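Beta-agarase B (Zobellia galactanivorans, PDB 4ATF) hydrolyses the beta-1,4 linkages between galactose and 3,6-anhydrogalactose in agarose at random along the chain, with retention of the anomeric configuration. Local coordinates at residues 170-174 with 175-179; 129-132 with 133-137; 273-276 with 277-280; 212-216 with 217-221; 88-91 with 92-95. The protein carries 1 engineered substitution. All coordinates share one frame; numbering follows the deposited sequence.

How the interactions relate
From the N terminus, interaction 5 comes first, turning the chain over between strands 82-89 and 96-103. Interaction 2 closes the tight connection from strand 125-132 to strand 137-145, and interaction 1 turns the chain within the hairpin of strands 164-172 and 177-179. Interaction 4 reverses the chain between strands 210-215 and 218-224, and interaction 3 shapes the loop between helices 265-268 and 283-286. All five follow in series; none nests in or crosses another. Interactions 1 and 2 touch, Phe-171 N facing Thr-136 O, and share two sugars of the bound agaro-oligosaccharide. Interactions 3 and 5 come within about 5 Å at their nearest atoms, whereas the centres of 4 and 5 stand about 38 Å apart.

Interaction 1: residues 170-174 with 175-179; sequences VFIRD and PFQDY. With AAL (3,6-anhydro-alpha-L-galactopyranose), chain E; GAL (beta-D-galactopyranose), chain B.
Val-170 and Ile-172 pair with Tyr-179 and Gln-177 in an antiparallel beta hairpin with a cis peptide before Pro-175 in its turn; the hairpin carries Arg-173 and Asp-178, which bind substrate in the agarase cleft. Four backbone bonds hold the two arms: Val-170 and Tyr-179 exchange N-H and C=O in both directions, as do Ile-172 and Gln-177. Phe-171 and Asp-178 form the non-hydrogen-bonded pair between them.

The aromatic contacts gather on the face of Phe-171 and Asp-178. Phe-171 CD1 lies 3.7 Å from Phe-176 CE1, the rings meeting rim to rim with planes 28° apart. The carboxylate of Asp-178 lies alongside the Phe-171 ring, Asp-178 CG 3.4 Å from Phe-171 CE1, while its OD1 bonds to His-169, another substrate-binding residue. On the opposite face of the hairpin, Val-170 CG2 rests 4.0 Å from Tyr-179 CD2, and the Tyr-179 hydroxyl bonds to Ile-228 O.

The sugar contacts depend on Arg-173, whose chain bends at chi2 and chi3, which carries the guanidinium to the two sugars. Phe-176 CE1 lies over one face of the guanidinium, toward its rim. NH2 makes weak bonds to the anhydrogalactose O4 and to O4 and O5 of the next galactose. Arg-173 NH1 also bonds to Asp-135 O, and its nearly straight bond (174°) reaches the anhydrogalactose O3 at 2.9 Å.

Interaction 2: residues 129-132 with 133-137; sequences WLLS and ADDTQ. With GAL (beta-D-galactopyranose), chain C; GAL (beta-D-galactopyranose), chain B; AAL (3,6-anhydro-alpha-L-galactopyranose), chain E.
Ser-132 OG and Asp-134 OD1 sit at the heart of this tight reversal. Ser-132 OG donates to Asp-134 OD1 at 2.9 Å, meeting it almost end-on to the C-O bond, and accepts from Gln-137 N at 3.1 Å. With chi1 at 65°, OG lies between the serine's own backbone N and carbonyl carbon, which turns it into the loop. Asp-134 OD1 takes two further bonds from Thr-136: the amide N comes from above the carboxylate plane, closing an Asx turn, and OG1 approaches at 2.6 Å on the syn side, tilted out of that plane. Three donors thus grip one oxygen, while the salt bridge from OD2 to Lys-253 should help fix the carboxylate's rotation.

Backbone bonds complete the reversal. Ser-132 N reaches Gln-137 O in a nearly straight bond (169°), and Asp-135 N returns to Ser-132 O to close a type I turn over Ser-132 to Asp-135.

Asp-135 turns from this turn to the substrate. Its OD2 accepts a short 2.5 Å bond from O2 of a galactose, and OD1 bonds to His-60. Leu-131 slants across it, CD2 lying 3.3 Å from Asp-135 OD1, while CD1 faces the anhydrogalactose C6 at 3.9 Å. Two residues earlier on the strand, another galactose lies over one face of the Trp-129 indole by its C3 to C6 side, C5 3.7 Å above the ring plane over its centre. A sugar packed over an aromatic ring, with a carboxylate holding a hydroxyl, is characteristic of carbohydrate-binding clefts, here the agarose-binding cleft of this GH16 enzyme.

Interaction 3: residues 273-276 with 277-280; sequences GLQS and NTYT
Leu-274 O is the shared acceptor of this turn, taking Asn-277 N at 3.1 Å and Thr-278 OG1 at 2.9 Å from opposite faces of its carbonyl plane. One residue on, Gln-275 O receives Thr-278 N at 3.0 Å. These i to i+3 backbone bonds coil the chain from Gln-275 onward into 3-10 geometry, and the threonine hydroxyl adds a side-chain bond to it. OG1 can reach back because it lies anti to its own carbonyl carbon, beside the backbone N (chi1 -60°).

Looser packing surrounds these bonds. Asn-277 and Leu-274 run side by side in the same direction, with Asn-277 OD1 3.8 Å from Leu-274 CD1, while OD1 also accepts a bond from Ser-272 OG. Replacing Asn-277 by an alanine would probably leave Ser-272 OG without this acceptor and open a gap beside Leu-274. Gln-275 slants across Thr-278, its NE2 3.9 Å from Thr-278 CB and bonded onward to Ser-152 O.

The turn lies in the loop between helices 265-268 and 283-286. From it the chain leads to Tyr-279, a residue of the glycan pocket, which packs on Arg-267 of helix 265-268 and meets His-157 edge to face.

Interaction 4: residues 212-216 with 217-221; sequences EYYID and GVLVR
Tyr-214 and Leu-219 are set beside each other by their first torsions: the tyrosine CG sits beside its backbone N (chi1 -66°), while the leucine CG swings anti to its own (chi1 -151°). With chi2 of Leu-219 also placing it, Leu-219 CD2 comes over one face of the Tyr-214 ring, 4.2 Å from the centroid, in a CH-pi contact displaced toward the rim. Leu-219 CD2 also lies 3.7 Å from Glu-212 CB. At the ring's far end, Tyr-214 OH donates to Glu-212 OE1 at 2.6 Å, from above the carboxylate plane.

The backbone is a hairpin with a two-residue loop, a type I' turn over Ile-215 to Val-218. Asp-216 and Gly-217 take its corners, both with positive phi. Farther along is a classic beta bulge: Val-220 and Arg-221 both face Tyr-213, Val-220 N bonding to Tyr-213 O at 2.8 Å and Tyr-213 N to Arg-221 O at 2.9 Å. Val-220 also crosses Ile-215 at about a right angle, Val-220 CG1 lying 4.1 Å from Ile-215 CB.

Strand 199-207 pairs with the other edge of strand 210-215. Tyr-213 and Ile-215 pack toward strand 164-172, where the Tyr-213 hydroxyl bonds to Ser-167 O, and Phe-188 of strand 187-188 touches both Ile-215 and Val-220.

Interaction 5: residues 88-91 with 92-95; sequences TRKP and GSDK
Lys-90 and Ser-93 bracket a type II beta turn, with Pro-91 and Gly-92 at its corners and Ser-93 N returning to Lys-90 O at 3.2 Å. Gly-92 has a positive phi of 75°, and a beta carbon there would collide with Pro-91 O. Beyond the turn, Lys-90 N bonds to Lys-95 O at 2.8 Å. Ser-93 OG accepts from Lys-95 N at 3.0 Å, an ST turn that folds the returning arm.

The Arg-89 side chain reaches across to this arm. Bent at chi2 and chi3, it passes Arg-89 CG within 3.6 Å of Ser-93 O and presents NH2 to Asp-94 O at 2.9 Å, the acceptor lying close to the guanidinium plane. NH1 binds elsewhere, in a salt bridge to Asp-283 and a hydrogen bond to Pro-281 O. A leucine in place of Arg-89 would probably leave Asp-94 O without this donor and Asp-283 without its charged mate. Lys-90, fully extended, runs alongside Lys-95, its CD 4.1 Å from Lys-95 CB, and ends in a salt bridge to Glu-70.

The turn links the antiparallel strands 82-89 and 96-103 at the protein surface; Glu-70 belongs to strand 69-71, and Asp-283 opens helix 283-286.

Interaction 1: residues 170-174 with 175-179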
# COMPACT_ATOMS: atom_id res chain seq x y z
N VAL A 170 -11.85 -3.48 6.59
CA VAL A 170 -13.02 -4.12 6.02
C VAL A 170 -14.03 -3.02 5.86
O VAL A 170 -14.09 -2.09 6.71
CB VAL A 170 -13.51 -5.36 6.82
CG1 VAL A 170 -12.49 -6.53 6.69
CG2 VAL A 170 -13.77 -5.03 8.27
N PHE A 171 -14.81 -3.05 4.77
CA PHE A 171 -15.78 -1.93 4.49
C PHE A 171 -17.19 -2.44 4.31
O PHE A 171 -17.38 -3.60 3.90
CB PHE A 171 -15.44 -1.19 3.18
CG PHE A 171 -14.05 -0.61 3.13
CD1 PHE A 171 -13.78 0.67 3.65
CD2 PHE A 171 -13.02 -1.37 2.59
CE1 PHE A 171 -12.43 1.16 3.65
CE2 PHE A 171 -11.68 -0.90 2.54
CZ PHE A 171 -11.38 0.38 3.07
N ILE A 172 -18.18 -1.58 4.60
CA ILE A 172 -19.51 -1.78 4.08
C ILE A 172 -19.60 -0.65 3.04
O ILE A 172 -19.21 0.50 3.36
CB ILE A 172 -20.60 -1.66 5.19
CG1 ILE A 172 -20.45 -2.78 6.24
CG2 ILE A 172 -22.06 -1.58 4.54
CD1 ILE A 172 -21.26 -2.50 7.54
N ARG A 173 -20.10 -0.93 1.83
CA ARG A 173 -20.02 0.08 0.77
C ARG A 173 -21.15 1.09 0.76
O ARG A 173 -20.86 2.25 0.49
CB ARG A 173 -19.87 -0.53 -0.64
CG ARG A 173 -18.69 -1.48 -0.83
CD ARG A 173 -17.34 -0.85 -0.49
NE ARG A 173 -17.14 0.46 -1.08
CZ ARG A 173 -15.97 1.12 -0.97
NH1 ARG A 173 -14.94 0.56 -0.33
NH2 ARG A 173 -15.82 2.34 -1.48
N ASP A 174 -22.38 0.68 1.06
CA ASP A 174 -23.54 1.57 0.96
C ASP A 174 -24.52 1.27 2.08
O ASP A 174 -25.11 0.22 2.06
CB ASP A 174 -24.21 1.49 -0.43
CG ASP A 174 -24.20 0.10 -1.04
OD1 ASP A 174 -23.11 -0.37 -1.43
OD2 ASP A 174 -25.28 -0.50 -1.22
N PRO A 175 -24.62 2.15 3.09
CA PRO A 175 -23.78 3.36 3.26
C PRO A 175 -22.35 3.07 3.72
O PRO A 175 -22.11 2.11 4.45
CB PRO A 175 -24.49 4.16 4.35
CG PRO A 175 -25.26 3.17 5.13
CD PRO A 175 -25.71 2.11 4.09
N PHE A 176 -21.43 3.94 3.31
CA PHE A 176 -20.02 3.65 3.44
C PHE A 176 -19.57 3.64 4.90
O PHE A 176 -19.79 4.62 5.62
CB PHE A 176 -19.23 4.73 2.72
CG PHE A 176 -17.78 4.53 2.86
CD1 PHE A 176 -17.13 3.55 2.06
CD2 PHE A 176 -17.03 5.28 3.80
CE1 PHE A 176 -15.76 3.35 2.16
CE2 PHE A 176 -15.64 5.08 3.94
CZ PHE A 176 -14.99 4.12 3.13
N GLN A 177 -18.88 2.57 5.33
CA GLN A 177 -18.34 2.52 6.67
C GLN A 177 -17.01 1.79 6.57
O GLN A 177 -16.89 0.87 5.76
CB GLN A 177 -19.27 1.68 7.58
CG GLN A 177 -20.60 2.33 8.00
CD GLN A 177 -21.20 1.55 9.16
OE1 GLN A 177 -22.00 0.65 8.96
NE2 GLN A 177 -20.73 1.84 10.39
N ASP A 178 -16.05 2.16 7.43
CA ASP A 178 -14.67 1.67 7.30
C ASP A 178 -14.21 1.25 8.67
O ASP A 178 -14.24 2.08 9.60
CB ASP A 178 -13.85 2.86 6.76
CG ASP A 178 -12.38 2.61 6.71
OD1 ASP A 178 -11.89 1.48 7.01
OD2 ASP A 178 -11.68 3.57 6.37
N TYR A 179 -13.78 -0.02 8.83
CA TYR A 179 -13.06 -0.43 10.04
C TYR A 179 -11.57 -0.74 9.77
O TYR A 179 -11.25 -1.44 8.79
CB TYR A 179 -13.70 -1.74 10.58
CG TYR A 179 -12.79 -2.35 11.66
CD1 TYR A 179 -12.80 -1.84 13.00
CD2 TYR A 179 -11.85 -3.39 11.31
CE1 TYR A 179 -11.92 -2.38 14.01
CE2 TYR A 179 -10.97 -3.94 12.30
CZ TYR A 179 -11.02 -3.45 13.65
OH TYR A 179 -10.15 -4.01 14.56
C1 AAL E . -9.82 2.92 0.41
C2 AAL E . -11.09 3.81 0.56
C3 AAL E . -12.20 3.24 -0.38
C4 AAL E . -11.82 3.05 -1.81
C5 AAL E . -10.71 2.04 -1.70
C6 AAL E . -11.45 0.97 -0.84
O2 AAL E . -10.77 5.15 0.18
O3 AAL E . -12.38 1.80 -0.07
O4 AAL E . -12.79 2.64 -2.74
O5 AAL E . -9.53 2.52 -1.00
C1 GAL B . -13.24 3.65 -3.63
C2 GAL B . -14.10 2.85 -4.63
C3 GAL B . -14.85 3.80 -5.59
C4 GAL B . -15.60 4.89 -4.80
C5 GAL B . -14.67 5.58 -3.79
C6 GAL B . -15.52 6.62 -3.10
O2 GAL B . -13.34 1.85 -5.35
O3 GAL B . -15.81 3.03 -6.27
O4 GAL B . -16.57 4.25 -3.99
O5 GAL B . -14.07 4.59 -2.89
O6 GAL B . -14.55 7.27 -2.35

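Interaction 2: residues 129-132 with 133-137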
# COMPACT_ATOMS: atom_id res chain seq x y z
N TRP A 129 -0.45 -2.09 -1.54
CA TRP A 129 -1.62 -2.64 -0.83
C TRP A 129 -2.38 -3.67 -1.64
O TRP A 129 -2.10 -3.84 -2.88
CB TRP A 129 -2.51 -1.48 -0.31
CG TRP A 129 -2.95 -0.44 -1.28
CD1 TRP A 129 -2.16 0.38 -2.08
CD2 TRP A 129 -4.31 -0.08 -1.54
NE1 TRP A 129 -2.98 1.23 -2.81
CE2 TRP A 129 -4.30 0.97 -2.49
CE3 TRP A 129 -5.56 -0.54 -1.02
CZ2 TRP A 129 -5.48 1.57 -2.97
CZ3 TRP A 129 -6.75 0.08 -1.48
CH2 TRP A 129 -6.69 1.13 -2.46
N LEU A 130 -3.32 -4.39 -0.99
CA LEU A 130 -4.14 -5.45 -1.64
C LEU A 130 -5.59 -5.05 -1.46
O LEU A 130 -5.97 -4.57 -0.35
CB LEU A 130 -3.96 -6.82 -0.94
CG LEU A 130 -2.48 -7.24 -0.82
CD1 LEU A 130 -2.45 -8.60 -0.04
CD2 LEU A 130 -1.78 -7.36 -2.21
N LEU A 131 -6.42 -5.23 -2.49
CA LEU A 131 -7.85 -4.75 -2.37
C LEU A 131 -8.73 -5.75 -3.12
O LEU A 131 -8.42 -6.04 -4.29
CB LEU A 131 -8.02 -3.34 -3.00
CG LEU A 131 -9.41 -2.73 -2.97
CD1 LEU A 131 -9.75 -2.49 -1.49
CD2 LEU A 131 -9.40 -1.39 -3.75
N SER A 132 -9.79 -6.29 -2.48
CA SER A 132 -10.68 -7.20 -3.19
C SER A 132 -11.42 -6.49 -4.36
O SER A 132 -11.58 -5.27 -4.35
CB SER A 132 -11.71 -7.85 -2.20
OG SER A 132 -12.58 -6.82 -1.67
N ALA A 133 -11.88 -7.29 -5.34
CA ALA A 133 -12.52 -6.74 -6.52
C ALA A 133 -13.76 -5.86 -6.14
O ALA A 133 -14.06 -4.82 -6.80
CB ALA A 133 -12.92 -7.92 -7.50
N ASP A 134 -14.45 -6.27 -5.05
CA ASP A 134 -15.69 -5.57 -4.67
C ASP A 134 -15.45 -4.47 -3.66
O ASP A 134 -16.44 -3.90 -3.16
CB ASP A 134 -16.77 -6.57 -4.22
CG ASP A 134 -16.44 -7.22 -2.84
OD1 ASP A 134 -15.39 -6.86 -2.21
OD2 ASP A 134 -17.23 -8.10 -2.42
N ASP A 135 -14.17 -4.13 -3.39
CA ASP A 135 -13.76 -2.98 -2.51
C ASP A 135 -14.17 -3.17 -1.03
O ASP A 135 -14.26 -2.21 -0.29
CB ASP A 135 -14.36 -1.65 -3.04
CG ASP A 135 -13.70 -1.19 -4.38
OD1 ASP A 135 -12.55 -1.59 -4.63
OD2 ASP A 135 -14.33 -0.46 -5.16
N THR A 136 -14.51 -4.40 -0.64
CA THR A 136 -14.84 -4.63 0.74
C THR A 136 -13.71 -5.06 1.69
O THR A 136 -13.95 -4.99 2.92
CB THR A 136 -15.97 -5.65 0.89
OG1 THR A 136 -15.55 -6.92 0.35
CG2 THR A 136 -17.28 -5.10 0.24
N GLN A 137 -12.58 -5.57 1.16
CA GLN A 137 -11.56 -6.10 2.00
C GLN A 137 -10.18 -5.61 1.45
O GLN A 137 -9.95 -5.59 0.23
CB GLN A 137 -11.62 -7.65 2.02
CG GLN A 137 -12.96 -8.18 2.57
CD GLN A 137 -13.08 -9.71 2.47
OE1 GLN A 137 -14.14 -10.30 2.80
NE2 GLN A 137 -12.01 -10.36 2.08
C1 GAL C . -5.78 2.38 2.89
C2 GAL C . -7.13 2.97 2.49
C3 GAL C . -7.46 2.94 1.00
C4 GAL C . -6.29 3.64 0.28
C5 GAL C . -4.95 3.00 0.74
C6 GAL C . -3.72 3.54 -0.00
O2 GAL C . -8.06 2.15 3.14
O3 GAL C . -8.69 3.69 0.89
O4 GAL C . -6.30 4.99 0.67
O5 GAL C . -4.73 2.99 2.16
O6 GAL C . -2.63 2.77 0.50
C1 GAL B . -13.24 3.65 -3.63
C2 GAL B . -14.10 2.85 -4.63
C3 GAL B . -14.85 3.80 -5.59
C4 GAL B . -15.60 4.89 -4.80
C5 GAL B . -14.67 5.58 -3.79
C6 GAL B . -15.52 6.62 -3.10
O2 GAL B . -13.34 1.85 -5.35
O3 GAL B . -15.81 3.03 -6.27
O4 GAL B . -16.57 4.25 -3.99
O5 GAL B . -14.07 4.59 -2.89
O6 GAL B . -14.55 7.27 -2.35
C1 AAL E . -9.82 2.92 0.41
C2 AAL E . -11.09 3.81 0.56
C3 AAL E . -12.20 3.24 -0.38
C4 AAL E . -11.82 3.05 -1.81
C5 AAL E . -10.71 2.04 -1.70
C6 AAL E . -11.45 0.97 -0.84
O2 AAL E . -10.77 5.15 0.18
O3 AAL E . -12.38 1.80 -0.07
O4 AAL E . -12.79 2.64 -2.74
O5 AAL E . -9.53 2.52 -1.00

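Interaction 3: residues 273-276 with 277-280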
# COMPACT_ATOMS: atom_id res chain seq x y z
N GLY A 273 -9.56 21.76 10.65
CA GLY A 273 -9.55 23.01 9.87
C GLY A 273 -8.29 23.86 10.08
O GLY A 273 -8.22 25.01 9.64
N LEU A 274 -7.31 23.30 10.78
CA LEU A 274 -6.09 24.08 11.17
C LEU A 274 -5.00 23.91 10.14
O LEU A 274 -4.69 22.75 9.76
CB LEU A 274 -5.56 23.58 12.53
CG LEU A 274 -6.40 24.02 13.73
CD1 LEU A 274 -5.90 23.37 15.02
CD2 LEU A 274 -6.43 25.58 13.86
N GLN A 275 -4.43 25.01 9.68
CA GLN A 275 -3.24 24.95 8.79
C GLN A 275 -2.14 24.05 9.39
O GLN A 275 -1.46 23.29 8.67
CB GLN A 275 -2.65 26.35 8.49
CG GLN A 275 -1.74 26.41 7.20
CD GLN A 275 -2.37 25.82 5.91
OE1 GLN A 275 -3.53 26.08 5.63
NE2 GLN A 275 -1.60 25.01 5.12
N SER A 276 -2.00 24.08 10.71
CA SER A 276 -0.92 23.40 11.37
C SER A 276 -1.05 21.87 11.36
O SER A 276 -0.09 21.19 11.72
CB SER A 276 -0.80 23.96 12.81
OG SER A 276 -1.65 23.18 13.64
N ASN A 277 -2.21 21.31 10.96
CA ASN A 277 -2.39 19.86 10.86
C ASN A 277 -2.64 19.52 9.38
O ASN A 277 -3.16 18.43 9.06
CB ASN A 277 -3.66 19.34 11.63
CG ASN A 277 -3.57 19.52 13.13
OD1 ASN A 277 -4.51 20.02 13.75
ND2 ASN A 277 -2.45 19.12 13.73
N THR A 278 -2.31 20.47 8.49
CA THR A 278 -2.54 20.30 7.03
C THR A 278 -1.25 19.89 6.34
O THR A 278 -0.27 20.66 6.31
CB THR A 278 -3.09 21.60 6.40
OG1 THR A 278 -4.32 21.90 7.04
CG2 THR A 278 -3.36 21.41 4.92
N TYR A 279 -1.22 18.66 5.88
CA TYR A 279 0.05 18.05 5.33
C TYR A 279 -0.16 17.64 3.87
O TYR A 279 -0.64 16.52 3.57
CB TYR A 279 0.46 16.81 6.11
CG TYR A 279 0.62 17.03 7.62
CD1 TYR A 279 1.74 17.73 8.11
CD2 TYR A 279 -0.31 16.50 8.54
CE1 TYR A 279 1.93 17.93 9.48
CE2 TYR A 279 -0.13 16.69 9.95
CZ TYR A 279 1.01 17.41 10.39
OH TYR A 279 1.27 17.65 11.75
N THR A 280 0.24 18.52 2.97
CA THR A 280 0.07 18.24 1.54
C THR A 280 1.14 19.11 0.79
O THR A 280 1.52 20.17 1.30
CB THR A 280 -1.40 18.60 1.08
OG1 THR A 280 -1.63 18.17 -0.27
CG2 THR A 280 -1.67 20.14 1.26

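Interaction 4: residues 212-216 with 217-221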
# COMPACT_ATOMS: atom_id res chain seq x y z
N GLU A 212 0.66 -11.47 9.28
CA GLU A 212 1.95 -11.16 9.93
C GLU A 212 2.67 -10.15 9.07
O GLU A 212 2.77 -10.37 7.86
CB GLU A 212 2.82 -12.44 9.97
CG GLU A 212 2.19 -13.50 10.90
CD GLU A 212 2.87 -14.84 10.73
OE1 GLU A 212 3.87 -14.98 9.95
OE2 GLU A 212 2.43 -15.75 11.41
N TYR A 213 3.19 -9.07 9.66
CA TYR A 213 3.90 -8.01 8.91
C TYR A 213 5.39 -8.14 9.19
O TYR A 213 5.79 -8.38 10.36
CB TYR A 213 3.40 -6.60 9.40
CG TYR A 213 1.95 -6.34 9.07
CD1 TYR A 213 0.92 -6.77 9.94
CD2 TYR A 213 1.60 -5.74 7.87
CE1 TYR A 213 -0.44 -6.54 9.66
CE2 TYR A 213 0.21 -5.46 7.56
CZ TYR A 213 -0.79 -5.89 8.46
OH TYR A 213 -2.12 -5.63 8.20
N TYR A 214 6.21 -7.93 8.16
CA TYR A 214 7.66 -8.10 8.21
C TYR A 214 8.34 -6.88 7.62
O TYR A 214 7.95 -6.38 6.54
CB TYR A 214 8.09 -9.34 7.37
CG TYR A 214 7.59 -10.63 7.95
CD1 TYR A 214 6.27 -11.11 7.67
CD2 TYR A 214 8.40 -11.38 8.84
CE1 TYR A 214 5.80 -12.37 8.26
CE2 TYR A 214 7.95 -12.57 9.43
CZ TYR A 214 6.67 -13.04 9.16
OH TYR A 214 6.34 -14.24 9.81
N ILE A 215 9.36 -6.37 8.30
CA ILE A 215 10.18 -5.29 7.72
C ILE A 215 11.59 -5.75 7.80
O ILE A 215 12.07 -6.15 8.91
CB ILE A 215 10.02 -3.92 8.45
CG1 ILE A 215 8.55 -3.44 8.26
CG2 ILE A 215 10.95 -2.88 7.86
CD1 ILE A 215 8.12 -2.23 9.14
N ASP A 216 12.26 -5.72 6.65
CA ASP A 216 13.68 -6.13 6.57
C ASP A 216 13.91 -7.50 7.15
O ASP A 216 14.90 -7.74 7.84
CB ASP A 216 14.59 -5.05 7.18
CG ASP A 216 14.66 -3.77 6.29
OD1 ASP A 216 14.33 -3.88 5.07
OD2 ASP A 216 15.07 -2.67 6.79
N GLY A 217 12.99 -8.42 6.89
CA GLY A 217 13.28 -9.83 7.21
C GLY A 217 12.92 -10.23 8.64
O GLY A 217 13.28 -11.33 9.04
N VAL A 218 12.17 -9.37 9.35
CA VAL A 218 11.85 -9.52 10.77
C VAL A 218 10.35 -9.34 11.00
O VAL A 218 9.73 -8.45 10.46
CB VAL A 218 12.58 -8.40 11.64
CG1 VAL A 218 12.08 -8.39 13.14
CG2 VAL A 218 13.96 -8.59 11.62
N LEU A 219 9.77 -10.21 11.80
CA LEU A 219 8.36 -10.12 12.13
C LEU A 219 8.14 -8.93 13.02
O LEU A 219 8.67 -8.92 14.14
CB LEU A 219 7.97 -11.32 13.00
CG LEU A 219 6.54 -11.91 13.01
CD1 LEU A 219 6.19 -12.38 14.46
CD2 LEU A 219 5.44 -11.18 12.33
N VAL A 220 7.38 -7.94 12.59
CA VAL A 220 7.25 -6.74 13.45
C VAL A 220 5.85 -6.64 14.13
O VAL A 220 5.71 -5.93 15.13
CB VAL A 220 7.58 -5.44 12.68
CG1 VAL A 220 9.11 -5.46 12.15
CG2 VAL A 220 6.67 -5.28 11.50
N ARG A 221 4.84 -7.33 13.58
CA ARG A 221 3.47 -7.29 14.11
C ARG A 221 2.67 -8.49 13.66
O ARG A 221 2.77 -8.90 12.48
CB ARG A 221 2.80 -5.99 13.65
CG ARG A 221 1.32 -5.87 14.00
CD ARG A 221 0.88 -4.43 13.80
NE ARG A 221 -0.56 -4.24 13.88
CZ ARG A 221 -1.23 -3.84 14.98
NH1 ARG A 221 -0.65 -3.77 16.18
NH2 ARG A 221 -2.52 -3.57 14.88

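Interaction 5: residues 88-91 with 92-95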
# COMPACT_ATOMS: atom_id res chain seq x y z
N THR A 88 2.65 15.76 -10.01
CA THR A 88 2.73 17.14 -10.54
C THR A 88 1.37 17.82 -10.32
O THR A 88 0.33 17.13 -10.39
CB THR A 88 3.09 17.17 -12.03
OG1 THR A 88 2.17 16.34 -12.77
CG2 THR A 88 4.55 16.68 -12.23
N ARG A 89 1.38 19.12 -10.03
CA ARG A 89 0.11 19.89 -9.93
C ARG A 89 -0.69 19.82 -11.24
O ARG A 89 -0.16 20.00 -12.36
CB ARG A 89 0.39 21.35 -9.58
CG ARG A 89 -0.84 22.10 -9.03
CD ARG A 89 -0.36 22.69 -7.67
NE ARG A 89 -1.00 21.93 -6.70
CZ ARG A 89 -0.69 21.77 -5.41
NH1 ARG A 89 0.36 22.30 -4.72
NH2 ARG A 89 -1.54 20.99 -4.80
N LYS A 90 -1.98 19.52 -11.12
CA LYS A 90 -2.86 19.57 -12.29
C LYS A 90 -2.98 21.01 -12.74
O LYS A 90 -3.23 21.91 -11.93
CB LYS A 90 -4.24 18.98 -11.96
CG LYS A 90 -5.25 19.02 -13.12
CD LYS A 90 -6.56 18.33 -12.72
CE LYS A 90 -7.63 18.47 -13.84
NZ LYS A 90 -8.90 17.78 -13.44
N PRO A 91 -2.76 21.28 -14.05
CA PRO A 91 -2.80 22.72 -14.43
C PRO A 91 -4.17 23.35 -14.10
O PRO A 91 -5.21 22.71 -14.34
CB PRO A 91 -2.58 22.69 -15.96
CG PRO A 91 -1.78 21.37 -16.18
CD PRO A 91 -2.36 20.39 -15.15
N GLY A 92 -4.17 24.55 -13.51
CA GLY A 92 -5.42 25.29 -13.16
C GLY A 92 -6.19 24.77 -11.94
O GLY A 92 -7.36 25.12 -11.74
N SER A 93 -5.61 23.88 -11.15
CA SER A 93 -6.40 23.20 -10.15
C SER A 93 -5.57 23.03 -8.88
O SER A 93 -4.32 23.18 -8.94
CB SER A 93 -6.84 21.83 -10.71
OG SER A 93 -7.49 21.05 -9.73
N ASP A 94 -6.22 22.67 -7.76
CA ASP A 94 -5.45 22.26 -6.60
C ASP A 94 -5.07 20.77 -6.64
O ASP A 94 -4.19 20.34 -5.89
CB ASP A 94 -6.19 22.58 -5.26
CG ASP A 94 -6.37 24.07 -5.02
OD1 ASP A 94 -5.43 24.86 -5.24
OD2 ASP A 94 -7.47 24.46 -4.57
N LYS A 95 -5.74 19.99 -7.51
CA LYS A 95 -5.46 18.55 -7.63
C LYS A 95 -3.98 18.26 -8.03
O LYS A 95 -3.28 19.12 -8.62
CB LYS A 95 -6.46 17.88 -8.60
CG LYS A 95 -7.88 17.78 -7.95
CD LYS A 95 -9.00 17.32 -8.86
CE LYS A 95 -10.28 17.12 -8.02
NZ LYS A 95 -9.97 16.42 -6.73